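Local coordinates for protein rhamnogalacturonan endolyase YesW (Bacillus subtilis, PDB 2ZUX) that cleaves the rhamnogalacturonan backbone of plant cell-wall pectin by endo-type elimination, a reaction that requires calcium or manganese, at residues A[451-456]-A[498-503]; A[363-368]-A[558-563]; A[66-71]-A[78-83]. One frame throughout, in Å; residues are numbered along the deposited sequence.

Interaction 1: A[451-456]-A[498-503]. With RAM (alpha-L-rhamnopyranose), chain M.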
loop_
_atom_site.group_PDB
_atom_site.type_symbol
_atom_site.label_atom_id
_atom_site.label_comp_id
_atom_site.label_asym_id
_atom_site.label_seq_id
_atom_site.Cartn_x
_atom_site.Cartn_y
_atom_site.Cartn_z
ATOM N N SER A 451 9.063 -17.310 -3.921
ATOM C CA SER A 451 8.023 -16.615 -3.169
ATOM C C SER A 451 6.906 -16.211 -4.110
ATOM O O SER A 451 7.123 -16.060 -5.317
ATOM C CB SER A 451 8.573 -15.378 -2.463
ATOM O OG SER A 451 9.047 -14.397 -3.373
ATOM N N THR A 452 5.717 -16.046 -3.543
ATOM C CA THR A 452 4.552 -15.552 -4.262
ATOM C C THR A 452 3.842 -14.562 -3.344
ATOM O O THR A 452 2.737 -14.813 -2.846
ATOM C CB THR A 452 3.631 -16.710 -4.704
ATOM O OG1 THR A 452 4.438 -17.726 -5.309
ATOM C CG2 THR A 452 2.600 -16.241 -5.725
ATOM N N ASN A 453 4.512 -13.436 -3.113
ATOM C CA ASN A 453 4.076 -12.472 -2.114
ATOM C C ASN A 453 4.142 -11.056 -2.688
ATOM O O ASN A 453 3.158 -10.582 -3.238
ATOM C CB ASN A 453 4.893 -12.625 -0.818
ATOM C CG ASN A 453 4.338 -11.802 0.314
ATOM O OD1 ASN A 453 3.265 -11.213 0.195
ATOM N ND2 ASN A 453 5.048 -11.777 1.434
ATOM N N PHE A 454 5.298 -10.398 -2.590
ATOM C CA PHE A 454 5.474 -9.052 -3.133
ATOM C C PHE A 454 6.470 -9.079 -4.289
ATOM O O PHE A 454 7.354 -9.941 -4.361
ATOM C CB PHE A 454 6.032 -8.101 -2.056
ATOM C CG PHE A 454 4.986 -7.424 -1.179
ATOM C CD1 PHE A 454 3.832 -8.083 -0.741
ATOM C CD2 PHE A 454 5.218 -6.130 -0.732
ATOM C CE1 PHE A 454 2.914 -7.436 0.098
ATOM C CE2 PHE A 454 4.310 -5.479 0.091
ATOM C CZ PHE A 454 3.156 -6.133 0.506
ATOM N N GLY A 455 6.323 -8.107 -5.183
ATOM C CA GLY A 455 7.365 -7.738 -6.129
ATOM C C GLY A 455 7.887 -6.384 -5.697
ATOM O O GLY A 455 7.119 -5.557 -5.193
ATOM N N ILE A 456 9.199 -6.189 -5.858
ATOM C CA ILE A 456 9.859 -4.947 -5.466
ATOM C C ILE A 456 10.928 -4.540 -6.482
ATOM O O ILE A 456 11.700 -5.392 -6.957
ATOM C CB ILE A 456 10.495 -5.075 -4.057
ATOM C CG1 ILE A 456 11.056 -3.730 -3.608
ATOM C CG2 ILE A 456 11.557 -6.190 -4.025
ATOM C CD1 ILE A 456 11.567 -3.719 -2.191
ATOM N N LYS A 498 1.552 -14.749 6.054
ATOM C CA LYS A 498 1.577 -13.716 5.016
ATOM C C LYS A 498 2.954 -13.072 4.876
ATOM O O LYS A 498 3.334 -12.660 3.776
ATOM C CB LYS A 498 0.499 -12.660 5.255
ATOM C CG LYS A 498 -0.922 -13.217 5.271
ATOM C CD LYS A 498 -1.355 -13.786 3.909
ATOM C CE LYS A 498 -2.713 -14.441 4.015
ATOM N NZ LYS A 498 -3.128 -15.011 2.698
ATOM N N ALA A 499 3.703 -12.994 5.982
ATOM C CA ALA A 499 5.109 -12.559 5.969
ATOM C C ALA A 499 5.320 -11.256 5.184
ATOM O O ALA A 499 6.148 -11.182 4.271
ATOM C CB ALA A 499 6.015 -13.687 5.446
ATOM N N THR A 500 4.567 -10.230 5.575
ATOM C CA THR A 500 4.590 -8.948 4.891
ATOM C C THR A 500 5.482 -7.932 5.604
ATOM O O THR A 500 5.586 -7.951 6.833
ATOM C CB THR A 500 3.164 -8.364 4.774
ATOM O OG1 THR A 500 2.561 -8.293 6.076
ATOM C CG2 THR A 500 2.305 -9.229 3.855
ATOM N N PRO A 501 6.096 -7.015 4.842
ATOM C CA PRO A 501 6.850 -5.959 5.490
ATOM C C PRO A 501 5.882 -4.960 6.119
ATOM O O PRO A 501 4.726 -4.861 5.686
ATOM C CB PRO A 501 7.597 -5.310 4.326
ATOM C CG PRO A 501 6.682 -5.494 3.160
ATOM C CD PRO A 501 6.088 -6.869 3.371
ATOM N N THR A 502 6.339 -4.216 7.112
ATOM C CA THR A 502 5.536 -3.124 7.636
ATOM C C THR A 502 5.105 -2.187 6.499
ATOM O O THR A 502 3.948 -1.767 6.463
ATOM C CB THR A 502 6.261 -2.429 8.820
ATOM O OG1 THR A 502 6.019 -3.204 10.004
ATOM C CG2 THR A 502 5.763 -1.027 9.074
ATOM N N LEU A 503 5.999 -1.912 5.549
ATOM C CA LEU A 503 5.623 -1.153 4.357
ATOM C C LEU A 503 6.676 -1.331 3.290
ATOM O O LEU A 503 7.863 -1.396 3.606
ATOM C CB LEU A 503 5.463 0.343 4.668
ATOM C CG LEU A 503 4.930 1.248 3.545
ATOM C CD1 LEU A 503 3.516 0.865 3.118
ATOM C CD2 LEU A 503 5.010 2.708 3.956
HETATM C C1 RAM M . -3.394 -13.314 9.467
HETATM C C2 RAM M . -3.404 -14.283 8.288
HETATM C C3 RAM M . -2.156 -15.173 8.291
HETATM C C4 RAM M . -1.974 -15.864 9.646
HETATM C C5 RAM M . -1.995 -14.821 10.766
HETATM C C6 RAM M . -1.952 -15.504 12.128
HETATM O O1 RAM M . -2.429 -12.307 9.260
HETATM O O2 RAM M . -4.575 -15.067 8.385
HETATM O O3 RAM M . -2.225 -16.141 7.261
HETATM O O4 RAM M . -0.772 -16.613 9.646
HETATM O O5 RAM M . -3.159 -13.999 10.689
HETATM O O HOH W 1 1.103 -12.350 1.837
#

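Interaction 2: A[363-368]-A[558-563]. With CA (calcium ion), chain C; CA (calcium ion), chain D; RAM (alpha-L-rhamnopyranose), chain M.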
loop_
_atom_site.group_PDB
_atom_site.type_symbol
_atom_site.label_atom_id
_atom_site.label_comp_id
_atom_site.label_asym_id
_atom_site.label_seq_id
_atom_site.Cartn_x
_atom_site.Cartn_y
_atom_site.Cartn_z
ATOM N N GLY A 363 -11.014 -14.397 -3.872
ATOM C CA GLY A 363 -9.638 -14.863 -3.818
ATOM C C GLY A 363 -8.764 -14.056 -2.876
ATOM O O GLY A 363 -9.224 -13.108 -2.233
ATOM N N ASP A 364 -7.491 -14.427 -2.819
ATOM C CA ASP A 364 -6.591 -13.924 -1.783
ATOM C C ASP A 364 -5.492 -12.999 -2.275
ATOM O O ASP A 364 -4.819 -12.370 -1.459
ATOM C CB ASP A 364 -5.949 -15.079 -1.011
ATOM C CG ASP A 364 -6.837 -15.620 0.076
ATOM O OD1 ASP A 364 -8.068 -15.628 -0.115
ATOM O OD2 ASP A 364 -6.293 -16.073 1.119
ATOM N N ALA A 365 -5.295 -12.925 -3.588
ATOM C CA ALA A 365 -4.269 -12.045 -4.148
ATOM C C ALA A 365 -4.790 -11.434 -5.438
ATOM O O ALA A 365 -5.645 -12.028 -6.113
ATOM C CB ALA A 365 -2.970 -12.816 -4.396
ATOM N N LEU A 366 -4.254 -10.263 -5.790
ATOM C CA LEU A 366 -4.814 -9.433 -6.849
ATOM C C LEU A 366 -3.752 -8.471 -7.339
ATOM O O LEU A 366 -3.058 -7.850 -6.527
ATOM C CB LEU A 366 -5.971 -8.627 -6.271
ATOM C CG LEU A 366 -6.842 -7.777 -7.193
ATOM C CD1 LEU A 366 -7.609 -8.658 -8.173
ATOM C CD2 LEU A 366 -7.798 -6.965 -6.358
ATOM N N HIS A 367 -3.632 -8.338 -8.659
ATOM C CA HIS A 367 -2.654 -7.447 -9.284
ATOM C C HIS A 367 -3.283 -6.692 -10.443
ATOM O O HIS A 367 -3.705 -7.305 -11.420
ATOM C CB HIS A 367 -1.467 -8.271 -9.766
ATOM C CG HIS A 367 -0.705 -8.869 -8.640
ATOM N ND1 HIS A 367 -0.975 -10.111 -8.105
ATOM C CD2 HIS A 367 0.264 -8.326 -7.873
ATOM C CE1 HIS A 367 -0.174 -10.315 -7.074
ATOM N NE2 HIS A 367 0.582 -9.245 -6.911
ATOM N N THR A 368 -3.348 -5.369 -10.319
ATOM C CA THR A 368 -3.899 -4.500 -11.358
ATOM C C THR A 368 -2.809 -3.548 -11.830
ATOM O O THR A 368 -2.299 -2.744 -11.047
ATOM C CB THR A 368 -5.079 -3.680 -10.822
ATOM O OG1 THR A 368 -6.109 -4.566 -10.362
ATOM C CG2 THR A 368 -5.644 -2.779 -11.907
ATOM N N TYR A 558 -5.324 -8.521 3.530
ATOM C CA TYR A 558 -4.113 -9.220 3.110
ATOM C C TYR A 558 -3.291 -8.381 2.145
ATOM O O TYR A 558 -3.510 -8.389 0.930
ATOM C CB TYR A 558 -4.432 -10.602 2.540
ATOM C CG TYR A 558 -5.017 -11.581 3.553
ATOM C CD1 TYR A 558 -4.925 -11.358 4.931
ATOM C CD2 TYR A 558 -5.659 -12.741 3.123
ATOM C CE1 TYR A 558 -5.463 -12.275 5.845
ATOM C CE2 TYR A 558 -6.198 -13.652 4.034
ATOM C CZ TYR A 558 -6.101 -13.397 5.393
ATOM O OH TYR A 558 -6.622 -14.265 6.326
ATOM N N ASN A 559 -2.328 -7.669 2.732
ATOM C CA ASN A 559 -1.498 -6.680 2.038
ATOM C C ASN A 559 -1.012 -7.211 0.700
ATOM O O ASN A 559 -0.442 -8.306 0.648
ATOM C CB ASN A 559 -0.227 -6.361 2.847
ATOM C CG ASN A 559 -0.486 -5.978 4.300
ATOM O OD1 ASN A 559 -1.438 -6.432 4.944
ATOM N ND2 ASN A 559 0.432 -5.197 4.853
ATOM N N GLN A 560 -1.200 -6.414 -0.356
ATOM C CA GLN A 560 -0.712 -6.725 -1.701
ATOM C C GLN A 560 0.308 -5.682 -2.132
ATOM O O GLN A 560 0.247 -4.541 -1.672
ATOM C CB GLN A 560 -1.867 -6.734 -2.703
ATOM C CG GLN A 560 -2.907 -7.807 -2.423
ATOM C CD GLN A 560 -2.350 -9.204 -2.531
ATOM O OE1 GLN A 560 -1.918 -9.634 -3.601
ATOM N NE2 GLN A 560 -2.350 -9.925 -1.415
ATOM N N PRO A 561 1.246 -6.074 -3.015
ATOM C CA PRO A 561 2.262 -5.141 -3.483
ATOM C C PRO A 561 1.705 -4.093 -4.442
ATOM O O PRO A 561 0.681 -4.326 -5.091
ATOM C CB PRO A 561 3.258 -6.050 -4.219
ATOM C CG PRO A 561 2.426 -7.203 -4.707
ATOM C CD PRO A 561 1.417 -7.422 -3.608
ATOM N N PRO A 562 2.372 -2.939 -4.532
ATOM C CA PRO A 562 1.898 -1.873 -5.409
ATOM C C PRO A 562 2.343 -2.043 -6.855
ATOM O O PRO A 562 3.342 -2.715 -7.142
ATOM C CB PRO A 562 2.527 -0.624 -4.793
ATOM C CG PRO A 562 3.831 -1.126 -4.216
ATOM C CD PRO A 562 3.570 -2.545 -3.763
ATOM N N HIS A 563 1.586 -1.417 -7.754
ATOM C CA HIS A 563 1.864 -1.415 -9.185
ATOM C C HIS A 563 1.807 -0.009 -9.751
ATOM O O HIS A 563 1.166 0.872 -9.186
ATOM C CB HIS A 563 0.848 -2.301 -9.902
ATOM C CG HIS A 563 1.142 -3.755 -9.763
ATOM N ND1 HIS A 563 0.534 -4.571 -8.833
ATOM C CD2 HIS A 563 2.027 -4.531 -10.427
ATOM C CE1 HIS A 563 1.033 -5.792 -8.938
ATOM N NE2 HIS A 563 1.939 -5.792 -9.898
HETATM CA CA CA C . -9.651 -16.069 1.256
HETATM CA CA CA D . -3.107 -5.952 6.604
HETATM C C1 RAM M . -3.394 -13.314 9.467
HETATM C C2 RAM M . -3.404 -14.283 8.288
HETATM C C3 RAM M . -2.156 -15.173 8.291
HETATM C C4 RAM M . -1.974 -15.864 9.646
HETATM C C5 RAM M . -1.995 -14.821 10.766
HETATM C C6 RAM M . -1.952 -15.504 12.128
HETATM O O1 RAM M . -2.429 -12.307 9.260
HETATM O O2 RAM M . -4.575 -15.067 8.385
HETATM O O3 RAM M . -2.225 -16.141 7.261
HETATM O O4 RAM M . -0.772 -16.613 9.646
HETATM O O5 RAM M . -3.159 -13.999 10.689
HETATM O O HOH W 2 -8.243 -17.040 2.515
HETATM O O HOH W 3 -1.559 -5.637 -6.006
HETATM O O HOH W 4 -11.142 -16.820 2.645
HETATM O O HOH W 5 -2.907 -7.746 8.046
HETATM O O HOH W 6 -4.987 -5.290 7.914
#

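Interaction 3: A[66-71]-A[78-83]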
loop_
_atom_site.group_PDB
_atom_site.type_symbol
_atom_site.label_atom_id
_atom_site.label_comp_id
_atom_site.label_asym_id
_atom_site.label_seq_id
_atom_site.Cartn_x
_atom_site.Cartn_y
_atom_site.Cartn_z
ATOM N N THR A 66 27.797 15.951 4.553
ATOM C CA THR A 66 26.400 16.274 4.264
ATOM C C THR A 66 26.262 16.609 2.785
ATOM O O THR A 66 27.198 17.123 2.159
ATOM C CB THR A 66 25.838 17.433 5.125
ATOM O OG1 THR A 66 26.503 18.654 4.789
ATOM C CG2 THR A 66 26.006 17.156 6.619
ATOM N N TYR A 67 25.092 16.310 2.233
ATOM C CA TYR A 67 24.859 16.460 0.803
ATOM C C TYR A 67 23.656 17.326 0.494
ATOM O O TYR A 67 22.696 17.379 1.263
ATOM C CB TYR A 67 24.686 15.080 0.156
ATOM C CG TYR A 67 25.947 14.255 0.183
ATOM C CD1 TYR A 67 26.816 14.243 -0.906
ATOM C CD2 TYR A 67 26.286 13.504 1.311
ATOM C CE1 TYR A 67 27.985 13.498 -0.879
ATOM C CE2 TYR A 67 27.446 12.760 1.351
ATOM C CZ TYR A 67 28.294 12.762 0.255
ATOM O OH TYR A 67 29.443 12.019 0.294
ATOM N N THR A 68 23.740 18.025 -0.637
ATOM C CA THR A 68 22.607 18.707 -1.239
ATOM C C THR A 68 22.656 18.420 -2.731
ATOM O O THR A 68 23.698 18.033 -3.267
ATOM C CB THR A 68 22.635 20.235 -1.011
ATOM O OG1 THR A 68 23.893 20.765 -1.451
ATOM C CG2 THR A 68 22.413 20.579 0.464
ATOM N N VAL A 69 21.512 18.588 -3.380
ATOM C CA VAL A 69 21.420 18.510 -4.826
ATOM C C VAL A 69 20.769 19.790 -5.338
ATOM O O VAL A 69 19.916 20.370 -4.665
ATOM C CB VAL A 69 20.651 17.236 -5.271
ATOM C CG1 VAL A 69 20.137 17.357 -6.704
ATOM C CG2 VAL A 69 21.542 16.007 -5.119
ATOM N N ARG A 70 21.203 20.244 -6.511
ATOM C CA ARG A 70 20.590 21.391 -7.167
ATOM C C ARG A 70 20.144 20.970 -8.556
ATOM O O ARG A 70 20.944 20.432 -9.328
ATOM C CB ARG A 70 21.574 22.564 -7.262
ATOM C CG ARG A 70 22.093 23.053 -5.915
ATOM C CD ARG A 70 22.952 24.303 -6.058
ATOM N NE ARG A 70 23.836 24.465 -4.906
ATOM C CZ ARG A 70 24.918 25.241 -4.875
ATOM N NH1 ARG A 70 25.276 25.948 -5.941
ATOM N NH2 ARG A 70 25.647 25.308 -3.767
ATOM N N ALA A 71 18.868 21.194 -8.859
ATOM C CA ALA A 71 18.351 20.967 -10.204
ATOM C C ALA A 71 18.905 22.024 -11.153
ATOM O O ALA A 71 19.177 23.160 -10.747
ATOM C CB ALA A 71 16.827 20.994 -10.210
ATOM N N GLN A 78 19.067 25.710 -9.777
ATOM C CA GLN A 78 17.996 26.044 -8.840
ATOM C C GLN A 78 18.507 25.998 -7.397
ATOM O O GLN A 78 19.625 25.531 -7.156
ATOM C CB GLN A 78 16.817 25.078 -9.027
ATOM C CG GLN A 78 16.212 25.078 -10.427
ATOM C CD GLN A 78 15.658 26.427 -10.837
ATOM O OE1 GLN A 78 14.728 26.943 -10.218
ATOM N NE2 GLN A 78 16.223 27.000 -11.892
ATOM N N PRO A 79 17.705 26.502 -6.435
ATOM C CA PRO A 79 18.123 26.441 -5.031
ATOM C C PRO A 79 18.408 25.019 -4.559
ATOM O O PRO A 79 17.808 24.065 -5.066
ATOM C CB PRO A 79 16.916 27.011 -4.280
ATOM C CG PRO A 79 16.228 27.880 -5.270
ATOM C CD PRO A 79 16.399 27.171 -6.583
ATOM N N ALA A 80 19.320 24.888 -3.600
ATOM C CA ALA A 80 19.692 23.590 -3.049
ATOM C C ALA A 80 18.516 22.881 -2.386
ATOM O O ALA A 80 17.627 23.514 -1.818
ATOM C CB ALA A 80 20.841 23.739 -2.064
ATOM N N SER A 81 18.526 21.557 -2.483
ATOM C CA SER A 81 17.596 20.707 -1.761
ATOM C C SER A 81 17.818 20.841 -0.262
ATOM O O SER A 81 18.758 21.505 0.183
ATOM C CB SER A 81 17.847 19.254 -2.145
ATOM O OG SER A 81 19.129 18.850 -1.697
ATOM N N GLU A 82 16.954 20.188 0.510
ATOM C CA GLU A 82 17.224 19.939 1.914
ATOM C C GLU A 82 18.566 19.212 2.061
ATOM O O GLU A 82 18.994 18.483 1.161
ATOM C CB GLU A 82 16.076 19.130 2.541
ATOM C CG GLU A 82 16.021 17.634 2.169
ATOM C CD GLU A 82 15.441 17.327 0.782
ATOM O OE1 GLU A 82 14.941 18.249 0.085
ATOM O OE2 GLU A 82 15.489 16.130 0.402
ATOM N N LYS A 83 19.237 19.431 3.186
ATOM C CA LYS A 83 20.500 18.758 3.480
ATOM C C LYS A 83 20.276 17.315 3.917
ATOM O O LYS A 83 19.348 17.031 4.674
ATOM C CB LYS A 83 21.261 19.500 4.579
ATOM C CG LYS A 83 21.830 20.831 4.141
ATOM C CD LYS A 83 22.654 21.476 5.251
ATOM C CE LYS A 83 23.303 22.769 4.772
ATOM N NZ LYS A 83 24.303 22.532 3.688
HETATM O O HOH W 7 17.044 22.165 -6.883
#

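Interaction 1: A[451-456]-A[498-503]
Phe454 and Pro501 reach toward each other tip to tip where a strand of one beta-propeller blade faces the loop leading into the next. Strand 454-456 opens the four-stranded blade that ends with strand 481-487, and segment 498-503 runs on into strand 503-505. The tight part is apolar. Pro501 CD lies over one face of the Phe454 ring, 4.2 Å from its centroid and 19° off the normal, a CH-pi contact shifted toward the rim. Beside it, Pro501 CG meets Phe454 CE2 at 3.9 Å, and the methyl Thr500 CG2 approaches Phe454 CE1 obliquely. Pro561 also packs on Phe454, while strand 514-519 lies against Pro501. Ala499 and Thr500 form a G1 beta bulge opposite Asn494, with Ala499 in a left-handed backbone conformation.

The looser side is polar and holds water. Asn453 CG stands anti to its backbone N (chi1 -171°), and ND2 lies 3.0 Å from Lys498 O while hydrogen-bonding Asp468. A water lies within hydrogen-bonding distance of both Asn453 OD1 and Lys498 O, though it cannot be donating to all its neighbours at once. From here the Lys498 side chain runs off from 451-456 and makes a cation-pi contact with Tyr558. Its aliphatic part lines the rhamnose pocket: Lys498 CE comes within 3.7 Å of O3 of the sugar.

Interaction 2: A[363-368]-A[558-563]
The side-chain amide of Gln560 is held at both ends: OE1 accepts a long hydrogen bond from Leu366 N at 3.3 Å, and Gln560 NE2 donates to Tyr558 O of its own segment at 3.0 Å. The first donor stands 61° out of the carbonyl plane, whereas the second bond is nearly straight at 168°. Ala365 CB packs 3.4 Å from the same Gln560 OE1. A bend at chi2 (-63°) swings CD into position for both bonds, and together the two bonds fix the rotation of the amide between the two segments.

On one side of this amide, Asp364 and Tyr558 lie side by side, pointing the same way, with Asp364 OD2 3.8 Å from CE2 at the edge of the Tyr558 ring. Asp364 OD1 binds a calcium ion at 2.1 Å, and a water on that metal donates to Asp364 OD2 at 2.6 Å, so metal and water hold both carboxylate oxygens. His326, His362 and Glu385 complete the protein ligands. Toward the other end of the contact, Pro561 CG packs at the edge of the His367 ring, and the His367 and His563 rings meet rim to rim with perpendicular planes, although their detailed fit is doubtful.

Asn559 turns away from 363-368 and gives OD1 to a second calcium at 2.4 Å, joined there by Asp116 and the carbonyls of Asn555 and Ala557. Tyr558, a substrate-binding residue, places OH 3.0 Å from O2 of rhamnose. The start of blade strand 366-369 and the loop 558-563 thus bring together two calcium sites and a sugar pocket, the arrangement of the substrate-binding site in this family 11 polysaccharide lyase.

Interaction 3: A[66-71]-A[78-83]
Thr68 and Lys83 lie side by side, pointing the same way, across a beta hairpin of the N-terminal beta-sheet domain, with Thr68 CG2 3.7 Å from Lys83 CG. On the same face Ala80 fits between two residues of the facing strand: its CB is 4.1 Å from both Thr68 CB and Arg70 CG. Arg70 extends from CG to NE past Ala80, and its guanidinium goes on to a salt bridge with Glu77 and a cation-pi contact with Tyr40.

Ser81 turns toward the facing strand beside Val69. A chi1 of 66° sets OG between its own backbone N and carbonyl carbon, where it accepts a nearly straight bond (170°) from Val69 N at 2.9 Å. The same Ser81 OG donates to Glu82 O at 2.9 Å. The backbone answers with Ser81 N to Val69 O at 2.8 Å. Nearer the turn, Gln78 N donates to Ala71 O at 2.7 Å, while Gln78 CG touches Ala71 CB, and its amide NE2 hydrogen-bonds Thr76 O. A water accepts from Ala71 N and donates to Pro79 O, 2.7 Å from that oxygen.

Pairing in this part of the hairpin is therefore irregular: a serine hydroxyl and a water stand in where backbone carbonyls would otherwise receive Val69 N and Ala71 N, so both amides keep acceptors although the regular ladder of direct backbone bonds is interrupted here.

How the interactions relate
Interactions 1 and 2 are neighbours in the propeller, their centres 10 Å apart, and along the chain interaction 1 is nested inside the loop closed by interaction 2. They touch directly: Asn453 O lies 3.6 Å from Pro561 CD, Phe454 CE1 is 3.5 Å from Asn559 O, and Lys498 forms a weak, long ion pair with Asp364. Both reach the same rhamnose, interaction 1 through Lys498 and interaction 2 through Tyr558, so both line one rhamnose pocket, consistent with a shared part of the substrate site. Interaction 3 is separate, a hairpin in the N-terminal domain with its nearest atoms about 17 Å from interaction 1 and about 21 Å from interaction 2.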